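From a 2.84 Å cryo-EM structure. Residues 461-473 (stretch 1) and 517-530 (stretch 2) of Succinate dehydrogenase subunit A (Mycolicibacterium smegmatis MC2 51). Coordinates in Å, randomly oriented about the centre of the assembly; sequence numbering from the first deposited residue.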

# COMPACT_ATOMS: atom_id res chain seq x y z
N SER D 461 46.82 -36.91 11.18
CA SER D 461 46.96 -37.64 12.44
C SER D 461 45.61 -38.10 12.97
O SER D 461 45.47 -39.23 13.43
CB SER D 461 47.68 -36.76 13.46
OG SER D 461 47.53 -37.27 14.76
N MET D 462 44.61 -37.22 12.92
CA MET D 462 43.29 -37.59 13.41
C MET D 462 42.69 -38.70 12.57
O MET D 462 42.22 -39.70 13.12
CB MET D 462 42.37 -36.37 13.42
CG MET D 462 42.60 -35.44 14.59
SD MET D 462 41.95 -36.07 16.13
CE MET D 462 40.22 -35.68 15.94
N ASP D 463 42.72 -38.57 11.25
CA ASP D 463 42.13 -39.61 10.43
C ASP D 463 42.92 -40.91 10.47
O ASP D 463 42.40 -41.96 10.10
CB ASP D 463 41.98 -39.12 8.99
CG ASP D 463 40.83 -39.78 8.28
OD1 ASP D 463 39.87 -39.06 7.92
OD2 ASP D 463 40.87 -41.00 8.06
N ASN D 464 44.18 -40.87 10.91
CA ASN D 464 44.90 -42.11 11.13
C ASN D 464 44.47 -42.77 12.44
O ASN D 464 44.17 -43.97 12.46
CB ASN D 464 46.40 -41.86 11.14
CG ASN D 464 47.06 -42.22 9.84
OD1 ASN D 464 46.51 -42.96 9.04
ND2 ASN D 464 48.26 -41.70 9.62
N ASN D 465 44.44 -42.01 13.53
CA ASN D 465 44.30 -42.57 14.87
C ASN D 465 42.87 -42.48 15.42
O ASN D 465 42.28 -43.51 15.76
CB ASN D 465 45.26 -41.86 15.82
CG ASN D 465 46.69 -41.98 15.36
OD1 ASN D 465 47.49 -41.08 15.57
ND2 ASN D 465 47.01 -43.09 14.73
N ALA D 466 42.31 -41.29 15.51
CA ALA D 466 40.99 -41.11 16.10
C ALA D 466 39.90 -41.21 15.04
O ALA D 466 39.08 -40.32 14.85
CB ALA D 466 40.91 -39.78 16.84
N ALA D 467 39.88 -42.36 14.36
CA ALA D 467 38.92 -42.61 13.30
C ALA D 467 38.14 -43.87 13.63
O ALA D 467 38.19 -44.34 14.76
CB ALA D 467 39.61 -42.75 11.95
N VAL D 468 37.43 -44.43 12.64
CA VAL D 468 36.41 -45.45 12.83
C VAL D 468 36.77 -46.46 13.92
O VAL D 468 35.93 -46.82 14.74
CB VAL D 468 36.13 -46.17 11.51
CG1 VAL D 468 35.28 -47.39 11.75
CG2 VAL D 468 35.43 -45.24 10.55
N PHE D 469 38.03 -46.90 13.96
CA PHE D 469 38.49 -47.80 15.00
C PHE D 469 39.56 -47.11 15.84
O PHE D 469 40.53 -46.59 15.30
CB PHE D 469 39.04 -49.10 14.41
CG PHE D 469 38.01 -50.18 14.28
CD1 PHE D 469 37.65 -50.66 13.03
CD2 PHE D 469 37.40 -50.71 15.40
CE1 PHE D 469 36.70 -51.65 12.91
CE2 PHE D 469 36.45 -51.70 15.28
CZ PHE D 469 36.10 -52.17 14.04
N ARG D 470 39.38 -47.13 17.15
CA ARG D 470 40.26 -46.44 18.08
C ARG D 470 40.86 -47.43 19.05
O ARG D 470 40.26 -48.46 19.35
CB ARG D 470 39.50 -45.35 18.84
CG ARG D 470 38.72 -44.45 17.94
CD ARG D 470 37.73 -43.62 18.70
NE ARG D 470 36.64 -43.22 17.83
CZ ARG D 470 36.05 -42.04 17.88
NH1 ARG D 470 36.46 -41.13 18.74
NH2 ARG D 470 35.06 -41.75 17.06
N THR D 471 42.06 -47.13 19.52
CA THR D 471 42.76 -47.96 20.48
C THR D 471 43.43 -47.04 21.49
O THR D 471 43.54 -45.83 21.28
CB THR D 471 43.78 -48.87 19.77
OG1 THR D 471 43.16 -49.47 18.64
CG2 THR D 471 44.26 -49.97 20.69
N GLU D 472 43.89 -47.60 22.61
CA GLU D 472 44.55 -46.76 23.60
C GLU D 472 45.87 -46.22 23.07
O GLU D 472 46.18 -45.04 23.25
CB GLU D 472 44.77 -47.54 24.89
CG GLU D 472 45.38 -46.68 25.98
CD GLU D 472 44.93 -47.09 27.37
OE1 GLU D 472 43.83 -47.67 27.49
OE2 GLU D 472 45.67 -46.83 28.33
N GLU D 473 46.66 -47.07 22.40
CA GLU D 473 47.94 -46.61 21.89
C GLU D 473 47.77 -45.58 20.79
O GLU D 473 48.50 -44.59 20.74
CB GLU D 473 48.76 -47.79 21.38
CG GLU D 473 49.21 -48.73 22.48
CD GLU D 473 48.16 -49.76 22.83
OE1 GLU D 473 47.12 -49.80 22.14
OE2 GLU D 473 48.38 -50.53 23.79
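Stretch 2 517-530: LAEVTVVGALNRKE

Stretch 2 carries on a helix from earlier in the chain, which runs through Asn527, with Arg528 the first residue to leave helical geometry, and it runs in nearly the same direction as the helical segment with which stretch 1 begins, the continuation of a helix from earlier in the chain: the two axes cross at 17° and approach to 12.1 Å. The register is correspondingly parallel, Met462 lying nearest Ala518, Ala466 nearest Val522 and, beyond the loop of stretch 1, Glu472 nearest Leu526, with a CA–CA distance of 6.6 Å in this last pair.

Apolar packing dominates the first half of the contact. The side chain of Met462, all three chi angles in m, places SD 3.8 Å from Val522 CG2 and CE 4.2 Å from Ala518 CB. One turn on, Ala466 CB adds a looser contact to Val522 CG2 at 4.3 Å.

Arg470 reaches back from the loop in an extended conformation, and its NH1 comes within 3.4 Å of Ala525 CB, which lies at the edge of the guanidinium, near its plane. Thr521 CG2 is 4.5 Å from Arg470 NH1, while Thr521 OG1 donates to Leu517 O within its own helix (3.2 Å).

At the far end, Glu472 CG packs on Leu526 CD1 at 4.1 Å. Glu472 OE1 and Lys529 NZ, 4.2 Å apart, attract at longer range than a salt bridge. No hydrogen bond joins the stretches.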

# COMPACT_ATOMS: atom_id res chain seq x y z
N LEU D 517 39.15 -28.47 19.58
CA LEU D 517 38.14 -29.52 19.45
C LEU D 517 38.77 -30.88 19.23
O LEU D 517 38.24 -31.89 19.69
CB LEU D 517 37.19 -29.18 18.32
CG LEU D 517 36.48 -27.85 18.51
CD1 LEU D 517 35.52 -27.61 17.38
CD2 LEU D 517 35.76 -27.85 19.82
N ALA D 518 39.90 -30.94 18.53
CA ALA D 518 40.57 -32.21 18.36
C ALA D 518 41.01 -32.78 19.69
O ALA D 518 40.84 -33.98 19.95
CB ALA D 518 41.76 -32.04 17.43
N GLU D 519 41.58 -31.95 20.57
CA GLU D 519 42.00 -32.50 21.85
C GLU D 519 40.81 -32.92 22.70
O GLU D 519 40.88 -33.92 23.41
CB GLU D 519 42.86 -31.50 22.62
CG GLU D 519 43.80 -32.20 23.58
CD GLU D 519 44.45 -31.25 24.56
OE1 GLU D 519 44.60 -31.62 25.75
OE2 GLU D 519 44.83 -30.13 24.15
N VAL D 520 39.71 -32.16 22.64
CA VAL D 520 38.50 -32.56 23.37
C VAL D 520 38.04 -33.94 22.92
O VAL D 520 37.75 -34.82 23.74
CB VAL D 520 37.38 -31.53 23.19
CG1 VAL D 520 36.17 -31.96 23.94
CG2 VAL D 520 37.83 -30.21 23.67
N THR D 521 37.94 -34.13 21.60
CA THR D 521 37.51 -35.42 21.07
C THR D 521 38.43 -36.54 21.53
O THR D 521 37.96 -37.60 21.94
CB THR D 521 37.47 -35.36 19.55
OG1 THR D 521 36.46 -34.44 19.14
CG2 THR D 521 37.15 -36.72 18.99
N VAL D 522 39.74 -36.31 21.47
CA VAL D 522 40.66 -37.40 21.79
C VAL D 522 40.60 -37.76 23.27
O VAL D 522 40.63 -38.94 23.62
CB VAL D 522 42.09 -37.04 21.35
CG1 VAL D 522 43.05 -38.07 21.87
CG2 VAL D 522 42.16 -36.99 19.85
N VAL D 523 40.51 -36.77 24.16
CA VAL D 523 40.47 -37.10 25.58
C VAL D 523 39.15 -37.77 25.95
O VAL D 523 39.11 -38.69 26.76
CB VAL D 523 40.75 -35.88 26.47
CG1 VAL D 523 42.18 -35.45 26.33
CG2 VAL D 523 39.82 -34.75 26.14
N GLY D 524 38.04 -37.33 25.34
CA GLY D 524 36.79 -38.02 25.57
C GLY D 524 36.82 -39.47 25.11
O GLY D 524 36.42 -40.38 25.83
N ALA D 525 37.31 -39.69 23.88
CA ALA D 525 37.37 -41.04 23.34
C ALA D 525 38.37 -41.91 24.07
O ALA D 525 38.24 -43.14 24.04
CB ALA D 525 37.73 -40.99 21.86
N LEU D 526 39.38 -41.32 24.70
CA LEU D 526 40.29 -42.11 25.52
C LEU D 526 39.69 -42.42 26.87
O LEU D 526 40.05 -43.43 27.49
CB LEU D 526 41.61 -41.36 25.67
CG LEU D 526 42.78 -42.09 26.32
CD1 LEU D 526 42.93 -43.45 25.71
CD2 LEU D 526 44.03 -41.28 26.13
N ASN D 527 38.79 -41.56 27.35
CA ASN D 527 38.11 -41.84 28.61
C ASN D 527 37.11 -42.97 28.46
O ASN D 527 37.11 -43.92 29.25
CB ASN D 527 37.42 -40.57 29.10
CG ASN D 527 36.64 -40.78 30.37
OD1 ASN D 527 36.90 -41.72 31.12
ND2 ASN D 527 35.68 -39.91 30.62
N ARG D 528 36.23 -42.89 27.46
CA ARG D 528 35.14 -43.86 27.34
C ARG D 528 35.68 -45.21 26.88
O ARG D 528 35.98 -45.41 25.71
CB ARG D 528 34.08 -43.35 26.38
CG ARG D 528 32.83 -44.18 26.39
CD ARG D 528 31.78 -43.66 25.45
NE ARG D 528 31.16 -42.45 25.96
CZ ARG D 528 30.19 -42.45 26.87
NH1 ARG D 528 29.74 -43.59 27.36
NH2 ARG D 528 29.67 -41.31 27.27
N LYS D 529 35.79 -46.16 27.81
CA LYS D 529 36.33 -47.49 27.51
C LYS D 529 35.21 -48.48 27.21
O LYS D 529 35.01 -49.47 27.92
CB LYS D 529 37.18 -47.98 28.68
CG LYS D 529 38.06 -46.94 29.30
CD LYS D 529 38.85 -47.53 30.46
CE LYS D 529 39.88 -46.56 30.97
NZ LYS D 529 40.79 -46.12 29.88
N GLU D 530 34.48 -48.23 26.13
CA GLU D 530 33.42 -49.12 25.70
C GLU D 530 33.29 -49.00 24.19
O GLU D 530 34.15 -48.41 23.53
CB GLU D 530 32.10 -48.80 26.41
CG GLU D 530 31.50 -47.48 26.00
CD GLU D 530 30.08 -47.32 26.45
OE1 GLU D 530 29.60 -48.21 27.18
OE2 GLU D 530 29.45 -46.32 26.09